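Local coordinates for putative lipoprotein (Bacteroides thetaiotaomicron, PDB 4Q1Z) that is of unknown function but is probably a lipoprotein, a two-domain member of the DUF4876 family built mostly of strands and loops, at residues D14-I19 with A95-V100; L30-D35 with V64-T69. One frame throughout, in Å; residues are numbered along the deposited sequence.

Contacts 1 and 2 belong to one mixed seven-stranded sheet that bends back on itself in the manner of a beta sandwich, and they pack against each other through their apolar faces. Their centres lie about 11 Å apart. The evidence for direct packing is a set of side-chain approaches: L17 CD2 comes within 3.7 Å of V66 CG2, L96 CD2 within 3.7 Å of V64 CG2, and V15 CG2 within 3.8 Å of F34 CZ. Contact 1 pairs parallel strands and contact 2 antiparallel ones. With no ligand or catalytic residue identified, the relation is one of packing: the two apolar faces meet in the domain's interior, while the Y16 and N97 face of contact 1 looks outward.

Contact 1: D14-I19 with A95-V100; sequences DVYLDI and ALNIEV
Y16 and A95 meet where the tyrosine ring turns its edge to the alanine: A95 CB lies in the ring plane, 3.4 Å from Y16 CE2. The tyrosine CG is anti to its own carbonyl carbon (chi1 -45°), which starts the ring from the side of the backbone N. N97 approaches the same side chain obliquely. Its amide plane is turned 26° from the ring, and N97 OD1 stands 3.3 Å from Y16 CD2, a van der Waals approach to carbon. D14, D18 and E99 share this polar, largely exposed face of the sheet.

The other face is apolar. I98 CG1 is the common neighbour of two residues of 14-19, lying 4.0 Å from V15 CG1 and 4.0 Å from L17 CD2. The two approaches differ: V15 and I98 slant across one another, whereas L17 and I98 run side by side and point the same way. V100 sends CG2 against L17 CB, and I19 CG1 lies alongside V100 CB at 3.9 Å.

Six parallel bridges, from D14 with A95 to I19 with V100, keep these neighbours in step. Five backbone hydrogen bonds join them, the shortest from L96 N to D14 O at 2.7 Å. The bond from V100 N to D18 O differs from the rest, its donor standing 42° above the carbonyl plane. D18 is also the centre of an inverse gamma turn, closed by a weak bond from I19 N to L17 O.

In the sheet, strand 51-57 flanks strand 11-19, with V15 and L17 bonded through their backbones to V52 and N50. Strand 77-89 borders strand 95-105, while the apolar face packs on V64 and V66 of strand 60-72 and F34 of strand 24-35.

Contact 2: L30-D35 with V64-T69; sequences LTVKFD and VTVSGT
T31 with S67 and K33 with T65 form hydrogen-bonded pairs, alternating with the non-hydrogen-bonded pairs V32 with V66 and F34 with V64, and the segment axes run antiparallel at 169°. This is regular antiparallel pairing within the sandwich-like domain, between strands 24-35 and 60-72. Its apolar face carries V32, F34, V64 and V66. V64 CG1 sits over the centre of one face of the F34 ring, a CH-pi contact of 4.1 Å to the centroid and 11° off the ring normal. The second methyl, V64 CG2, reaches F34 CD2 at 3.5 Å. V32 touches both valines opposite: its CG1 meets V64 CG1 at 3.8 Å in a slanting approach, while its CG2 lies beside V66 CG2 at 3.9 Å.

On the other face, T31 places OG1 between its backbone N and carbonyl carbon (chi1 47°), facing S67 O, to which it donates at 3.3 Å. T31 N donates to the same oxygen at 2.9 Å, and the two donors come from opposite faces of that carbonyl's plane. A valine at T31 would probably leave S67 O with the backbone N as its sole donor from this segment. The hydroxyl of S67 turns to other partners, E362 OE1 and Y79 OH, while K33 rests CB against T65 OG1.

At the far end the strands draw close, and the absence of a side chain on G68 matters there: a CB would point toward the partner strand and fall only 2.4 Å from L30 CA.

Contact 1: D14-I19 with A95-V100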
ATOM      1  N   ASP A  14     -26.985 -27.974  -8.106  1.00 94.39           N
ATOM      2  CA  ASP A  14     -26.650 -26.886  -9.021  1.00 91.95           C
ATOM      3  C   ASP A  14     -26.554 -25.592  -8.223  1.00 90.56           C
ATOM      4  O   ASP A  14     -27.482 -25.256  -7.486  1.00 89.81           O
ATOM      5  CB  ASP A  14     -27.691 -26.763 -10.156  1.00 95.06           C
ATOM      6  CG  ASP A  14     -27.713 -27.907 -11.164  1.00107.04           C
ATOM      7  OD1 ASP A  14     -26.644 -28.532 -11.387  1.00108.19           O
ATOM      8  OD2 ASP A  14     -28.777 -28.136 -11.775  1.00112.44           O
ATOM      9  N   VAL A  15     -25.402 -24.908  -8.314  1.00 82.63           N
ATOM     10  CA  VAL A  15     -25.130 -23.671  -7.594  1.00 79.06           C
ATOM     11  C   VAL A  15     -25.005 -22.542  -8.621  1.00 82.02           C
ATOM     12  O   VAL A  15     -24.346 -22.732  -9.642  1.00 81.87           O
ATOM     13  CB  VAL A  15     -23.867 -23.823  -6.702  1.00 81.03           C
ATOM     14  CG1 VAL A  15     -23.541 -22.529  -5.964  1.00 78.60           C
ATOM     15  CG2 VAL A  15     -24.024 -24.972  -5.711  1.00 81.91           C
ATOM     16  N   TYR A  16     -25.679 -21.395  -8.376  1.00 77.64           N
ATOM     17  CA  TYR A  16     -25.639 -20.207  -9.242  1.00 76.90           C
ATOM     18  C   TYR A  16     -25.184 -19.002  -8.423  1.00 78.15           C
ATOM     19  O   TYR A  16     -25.811 -18.662  -7.418  1.00 76.77           O
ATOM     20  CB  TYR A  16     -27.000 -19.917  -9.906  1.00 80.48           C
ATOM     21  CG  TYR A  16     -27.689 -21.131 -10.495  1.00 86.71           C
ATOM     22  CD1 TYR A  16     -27.486 -21.501 -11.821  1.00 89.76           C
ATOM     23  CD2 TYR A  16     -28.558 -21.900  -9.730  1.00 89.38           C
ATOM     24  CE1 TYR A  16     -28.112 -22.617 -12.367  1.00 93.13           C
ATOM     25  CE2 TYR A  16     -29.189 -23.020 -10.263  1.00 92.98           C
ATOM     26  CZ  TYR A  16     -28.966 -23.379 -11.583  1.00105.08           C
ATOM     27  OH  TYR A  16     -29.609 -24.485 -12.114  1.00110.96           O
ATOM     28  N   LEU A  17     -24.087 -18.373  -8.846  1.00 72.49           N
ATOM     29  CA  LEU A  17     -23.531 -17.244  -8.146  1.00 70.65           C
ATOM     30  C   LEU A  17     -23.903 -15.937  -8.829  1.00 76.09           C
ATOM     31  O   LEU A  17     -23.475 -15.660  -9.956  1.00 75.86           O
ATOM     32  CB  LEU A  17     -21.998 -17.360  -8.009  1.00 69.52           C
ATOM     33  CG  LEU A  17     -21.401 -18.706  -7.585  1.00 73.13           C
ATOM     34  CD1 LEU A  17     -19.921 -18.611  -7.527  1.00 71.39           C
ATOM     35  CD2 LEU A  17     -21.905 -19.133  -6.231  1.00 75.37           C
ATOM     36  N   ASP A  18     -24.716 -15.131  -8.129  1.00 73.05           N
ATOM     37  CA  ASP A  18     -25.117 -13.801  -8.569  1.00 71.59           C
ATOM     38  C   ASP A  18     -24.046 -12.876  -8.055  1.00 71.81           C
ATOM     39  O   ASP A  18     -24.136 -12.384  -6.927  1.00 70.91           O
ATOM     40  CB  ASP A  18     -26.535 -13.436  -8.063  1.00 74.12           C
ATOM     41  CG  ASP A  18     -27.169 -12.172  -8.636  1.00 81.01           C
ATOM     42  OD1 ASP A  18     -26.471 -11.426  -9.365  1.00 78.48           O
ATOM     43  OD2 ASP A  18     -28.370 -11.934  -8.362  1.00 91.05           O
ATOM     44  N   ILE A  19     -22.973 -12.737  -8.851  1.00 66.93           N
ATOM     45  CA  ILE A  19     -21.821 -11.915  -8.524  1.00 64.75           C
ATOM     46  C   ILE A  19     -22.176 -10.478  -8.911  1.00 71.84           C
ATOM     47  O   ILE A  19     -22.647 -10.221 -10.019  1.00 73.19           O
ATOM     48  CB  ILE A  19     -20.496 -12.451  -9.128  1.00 66.78           C
ATOM     49  CG1 ILE A  19     -20.297 -13.934  -8.719  1.00 67.84           C
ATOM     50  CG2 ILE A  19     -19.318 -11.610  -8.626  1.00 66.36           C
ATOM     51  CD1 ILE A  19     -19.277 -14.728  -9.448  1.00 73.56           C
ATOM     52  N   ALA A  95     -31.450 -26.820  -7.091  1.00106.31           N
ATOM     53  CA  ALA A  95     -30.758 -25.591  -7.471  1.00102.37           C
ATOM     54  C   ALA A  95     -30.680 -24.602  -6.306  1.00102.22           C
ATOM     55  O   ALA A  95     -31.678 -24.374  -5.618  1.00102.55           O
ATOM     56  CB  ALA A  95     -31.450 -24.953  -8.656  1.00103.15           C
ATOM     57  N   LEU A  96     -29.482 -24.024  -6.084  1.00 94.60           N
ATOM     58  CA  LEU A  96     -29.210 -23.069  -5.010  1.00 91.40           C
ATOM     59  C   LEU A  96     -28.586 -21.795  -5.566  1.00 89.48           C
ATOM     60  O   LEU A  96     -27.643 -21.858  -6.365  1.00 87.67           O
ATOM     61  CB  LEU A  96     -28.297 -23.700  -3.944  1.00 91.42           C
ATOM     62  CG  LEU A  96     -27.922 -22.851  -2.719  1.00 95.04           C
ATOM     63  CD1 LEU A  96     -29.156 -22.414  -1.919  1.00 96.15           C
ATOM     64  CD2 LEU A  96     -26.973 -23.601  -1.824  1.00 96.84           C
ATOM     65  N   ASN A  97     -29.126 -20.639  -5.131  1.00 83.03           N
ATOM     66  CA  ASN A  97     -28.668 -19.322  -5.555  1.00 80.45           C
ATOM     67  C   ASN A  97     -28.027 -18.584  -4.393  1.00 81.22           C
ATOM     68  O   ASN A  97     -28.634 -18.458  -3.323  1.00 80.76           O
ATOM     69  CB  ASN A  97     -29.808 -18.511  -6.148  1.00 81.42           C
ATOM     70  CG  ASN A  97     -30.478 -19.182  -7.319  1.00115.17           C
ATOM     71  OD1 ASN A  97     -29.936 -19.218  -8.429  1.00110.09           O
ATOM     72  ND2 ASN A  97     -31.681 -19.729  -7.100  1.00109.91           N
ATOM     73  N   ILE A  98     -26.771 -18.140  -4.603  1.00 75.15           N
ATOM     74  CA  ILE A  98     -25.960 -17.381  -3.645  1.00 72.55           C
ATOM     75  C   ILE A  98     -25.679 -16.018  -4.202  1.00 71.03           C
ATOM     76  O   ILE A  98     -25.146 -15.899  -5.300  1.00 69.45           O
ATOM     77  CB  ILE A  98     -24.601 -18.060  -3.259  1.00 75.84           C
ATOM     78  CG1 ILE A  98     -24.583 -19.620  -3.351  1.00 78.18           C
ATOM     79  CG2 ILE A  98     -24.037 -17.500  -1.950  1.00 75.67           C
ATOM     80  CD1 ILE A  98     -25.251 -20.362  -2.253  1.00 87.53           C
ATOM     81  N   GLU A  99     -25.982 -14.988  -3.428  1.00 65.70           N
ATOM     82  CA  GLU A  99     -25.649 -13.617  -3.789  1.00 62.78           C
ATOM     83  C   GLU A  99     -24.235 -13.365  -3.342  1.00 61.15           C
ATOM     84  O   GLU A  99     -23.933 -13.528  -2.164  1.00 59.11           O
ATOM     85  CB  GLU A  99     -26.619 -12.660  -3.124  1.00 64.54           C
ATOM     86  CG  GLU A  99     -26.568 -11.252  -3.667  1.00 72.30           C
ATOM     87  CD  GLU A  99     -27.599 -10.406  -2.967  1.00 88.67           C
ATOM     88  OE1 GLU A  99     -28.786 -10.815  -2.926  1.00 76.88           O
ATOM     89  OE2 GLU A  99     -27.194  -9.379  -2.380  1.00 80.64           O
ATOM     90  N   VAL A 100     -23.353 -13.025  -4.288  1.00 56.36           N
ATOM     91  CA  VAL A 100     -21.921 -12.832  -4.044  1.00 53.74           C
ATOM     92  C   VAL A 100     -21.576 -11.358  -4.266  1.00 59.22           C
ATOM     93  O   VAL A 100     -21.650 -10.867  -5.393  1.00 59.75           O
ATOM     94  CB  VAL A 100     -21.063 -13.792  -4.930  1.00 55.52           C
ATOM     95  CG1 VAL A 100     -19.566 -13.551  -4.725  1.00 54.13           C
ATOM     96  CG2 VAL A 100     -21.413 -15.250  -4.655  1.00 56.00           C
TER

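Contact 2: L30-D35 with V64-T69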
ATOM      1  N   LEU A  30     -11.424 -18.973  -6.124  1.00 65.42           N
ATOM      2  CA  LEU A  30     -12.833 -18.977  -5.751  1.00 64.27           C
ATOM      3  C   LEU A  30     -13.299 -20.384  -5.365  1.00 68.21           C
ATOM      4  O   LEU A  30     -13.104 -21.346  -6.109  1.00 69.77           O
ATOM      5  CB  LEU A  30     -13.691 -18.378  -6.900  1.00 63.99           C
ATOM      6  CG  LEU A  30     -15.189 -18.140  -6.655  1.00 68.01           C
ATOM      7  CD1 LEU A  30     -15.411 -17.123  -5.566  1.00 67.61           C
ATOM      8  CD2 LEU A  30     -15.872 -17.672  -7.911  1.00 67.84           C
ATOM      9  N   THR A  31     -13.934 -20.485  -4.192  1.00 63.30           N
ATOM     10  CA  THR A  31     -14.440 -21.740  -3.659  1.00 63.81           C
ATOM     11  C   THR A  31     -15.871 -21.638  -3.128  1.00 69.52           C
ATOM     12  O   THR A  31     -16.341 -20.575  -2.711  1.00 67.70           O
ATOM     13  CB  THR A  31     -13.530 -22.252  -2.538  1.00 68.83           C
ATOM     14  OG1 THR A  31     -13.238 -21.183  -1.626  1.00 73.99           O
ATOM     15  CG2 THR A  31     -12.247 -22.914  -3.065  1.00 61.90           C
ATOM     16  N   VAL A  32     -16.547 -22.783  -3.148  1.00 69.35           N
ATOM     17  CA  VAL A  32     -17.871 -23.001  -2.601  1.00 70.96           C
ATOM     18  C   VAL A  32     -17.701 -24.107  -1.575  1.00 78.38           C
ATOM     19  O   VAL A  32     -17.424 -25.244  -1.942  1.00 79.39           O
ATOM     20  CB  VAL A  32     -18.961 -23.303  -3.670  1.00 75.44           C
ATOM     21  CG1 VAL A  32     -20.264 -23.723  -3.015  1.00 75.80           C
ATOM     22  CG2 VAL A  32     -19.204 -22.082  -4.542  1.00 74.41           C
ATOM     23  N   LYS A  33     -17.768 -23.742  -0.291  1.00 76.89           N
ATOM     24  CA  LYS A  33     -17.668 -24.653   0.849  1.00 78.66           C
ATOM     25  C   LYS A  33     -19.090 -25.008   1.333  1.00 86.19           C
ATOM     26  O   LYS A  33     -19.953 -24.124   1.380  1.00 85.27           O
ATOM     27  CB  LYS A  33     -16.840 -24.026   2.002  1.00 79.60           C
ATOM     28  CG  LYS A  33     -15.333 -23.877   1.760  1.00 84.66           C
ATOM     29  CD  LYS A  33     -14.659 -22.992   2.841  1.00 96.70           C
ATOM     30  CE  LYS A  33     -13.170 -22.740   2.614  1.00107.45           C
ATOM     31  NZ  LYS A  33     -12.680 -21.464   3.234  1.00110.14           N
ATOM     32  N   PHE A  34     -19.333 -26.300   1.654  1.00 85.79           N
ATOM     33  CA  PHE A  34     -20.597 -26.819   2.202  1.00 87.29           C
ATOM     34  C   PHE A  34     -20.336 -27.437   3.584  1.00 97.65           C
ATOM     35  O   PHE A  34     -19.968 -28.610   3.649  1.00 98.65           O
ATOM     36  CB  PHE A  34     -21.220 -27.870   1.269  1.00 89.25           C
ATOM     37  CG  PHE A  34     -21.778 -27.402  -0.050  1.00 88.80           C
ATOM     38  CD1 PHE A  34     -20.937 -27.150  -1.126  1.00 90.29           C
ATOM     39  CD2 PHE A  34     -23.148 -27.334  -0.256  1.00 90.09           C
ATOM     40  CE1 PHE A  34     -21.461 -26.793  -2.372  1.00 90.47           C
ATOM     41  CE2 PHE A  34     -23.670 -26.962  -1.496  1.00 92.05           C
ATOM     42  CZ  PHE A  34     -22.825 -26.680  -2.542  1.00 89.40           C
ATOM     43  N   ASP A  35     -20.475 -26.648   4.681  1.00 97.83           N
ATOM     44  CA  ASP A  35     -20.237 -27.120   6.060  1.00100.21           C
ATOM     45  C   ASP A  35     -21.530 -27.706   6.731  1.00110.63           C
ATOM     46  O   ASP A  35     -22.650 -27.431   6.279  1.00110.47           O
ATOM     47  CB  ASP A  35     -19.644 -25.993   6.924  1.00 99.94           C
ATOM     48  N   VAL A  64     -23.747 -22.891   3.254  1.00 90.28           N
ATOM     49  CA  VAL A  64     -22.940 -22.760   2.044  1.00 87.68           C
ATOM     50  C   VAL A  64     -22.280 -21.383   2.007  1.00 87.55           C
ATOM     51  O   VAL A  64     -22.960 -20.371   2.171  1.00 86.85           O
ATOM     52  CB  VAL A  64     -23.807 -23.038   0.787  1.00 91.49           C
ATOM     53  CG1 VAL A  64     -22.960 -23.070  -0.480  1.00 90.37           C
ATOM     54  CG2 VAL A  64     -24.588 -24.339   0.946  1.00 92.95           C
ATOM     55  N   THR A  65     -20.946 -21.357   1.821  1.00 80.63           N
ATOM     56  CA  THR A  65     -20.157 -20.117   1.777  1.00 76.68           C
ATOM     57  C   THR A  65     -19.319 -20.046   0.499  1.00 73.85           C
ATOM     58  O   THR A  65     -18.747 -21.055   0.065  1.00 73.65           O
ATOM     59  CB  THR A  65     -19.271 -19.980   3.022  1.00 85.77           C
ATOM     60  OG1 THR A  65     -18.674 -21.243   3.294  1.00 94.64           O
ATOM     61  CG2 THR A  65     -20.046 -19.547   4.246  1.00 83.53           C
ATOM     62  N   VAL A  66     -19.275 -18.840  -0.099  1.00 64.59           N
ATOM     63  CA  VAL A  66     -18.534 -18.493  -1.313  1.00 62.01           C
ATOM     64  C   VAL A  66     -17.474 -17.476  -0.938  1.00 63.59           C
ATOM     65  O   VAL A  66     -17.779 -16.536  -0.214  1.00 61.70           O
ATOM     66  CB  VAL A  66     -19.454 -17.962  -2.451  1.00 64.93           C
ATOM     67  CG1 VAL A  66     -18.660 -17.658  -3.723  1.00 63.68           C
ATOM     68  CG2 VAL A  66     -20.598 -18.923  -2.746  1.00 65.86           C
ATOM     69  N   SER A  67     -16.220 -17.697  -1.379  1.00 61.06           N
ATOM     70  CA  SER A  67     -15.075 -16.814  -1.130  1.00 59.80           C
ATOM     71  C   SER A  67     -13.999 -16.994  -2.201  1.00 62.01           C
ATOM     72  O   SER A  67     -13.686 -18.114  -2.617  1.00 62.57           O
ATOM     73  CB  SER A  67     -14.481 -17.049   0.254  1.00 64.87           C
ATOM     74  OG  SER A  67     -13.467 -16.102   0.547  1.00 75.97           O
ATOM     75  N   GLY A  68     -13.442 -15.874  -2.625  1.00 55.86           N
ATOM     76  CA  GLY A  68     -12.423 -15.823  -3.660  1.00 54.38           C
ATOM     77  C   GLY A  68     -12.210 -14.415  -4.145  1.00 57.28           C
ATOM     78  O   GLY A  68     -12.643 -13.457  -3.491  1.00 55.66           O
ATOM     79  N   THR A  69     -11.566 -14.289  -5.310  1.00 56.90           N
ATOM     80  CA  THR A  69     -11.198 -12.998  -5.895  1.00 57.45           C
ATOM     81  C   THR A  69     -11.657 -12.896  -7.350  1.00 65.43           C
ATOM     82  O   THR A  69     -11.510 -13.838  -8.126  1.00 67.50           O
ATOM     83  CB  THR A  69      -9.659 -12.763  -5.725  1.00 62.64           C
ATOM     84  OG1 THR A  69      -9.413 -12.445  -4.360  1.00 64.29           O
ATOM     85  CG2 THR A  69      -9.108 -11.613  -6.567  1.00 57.25           C
TER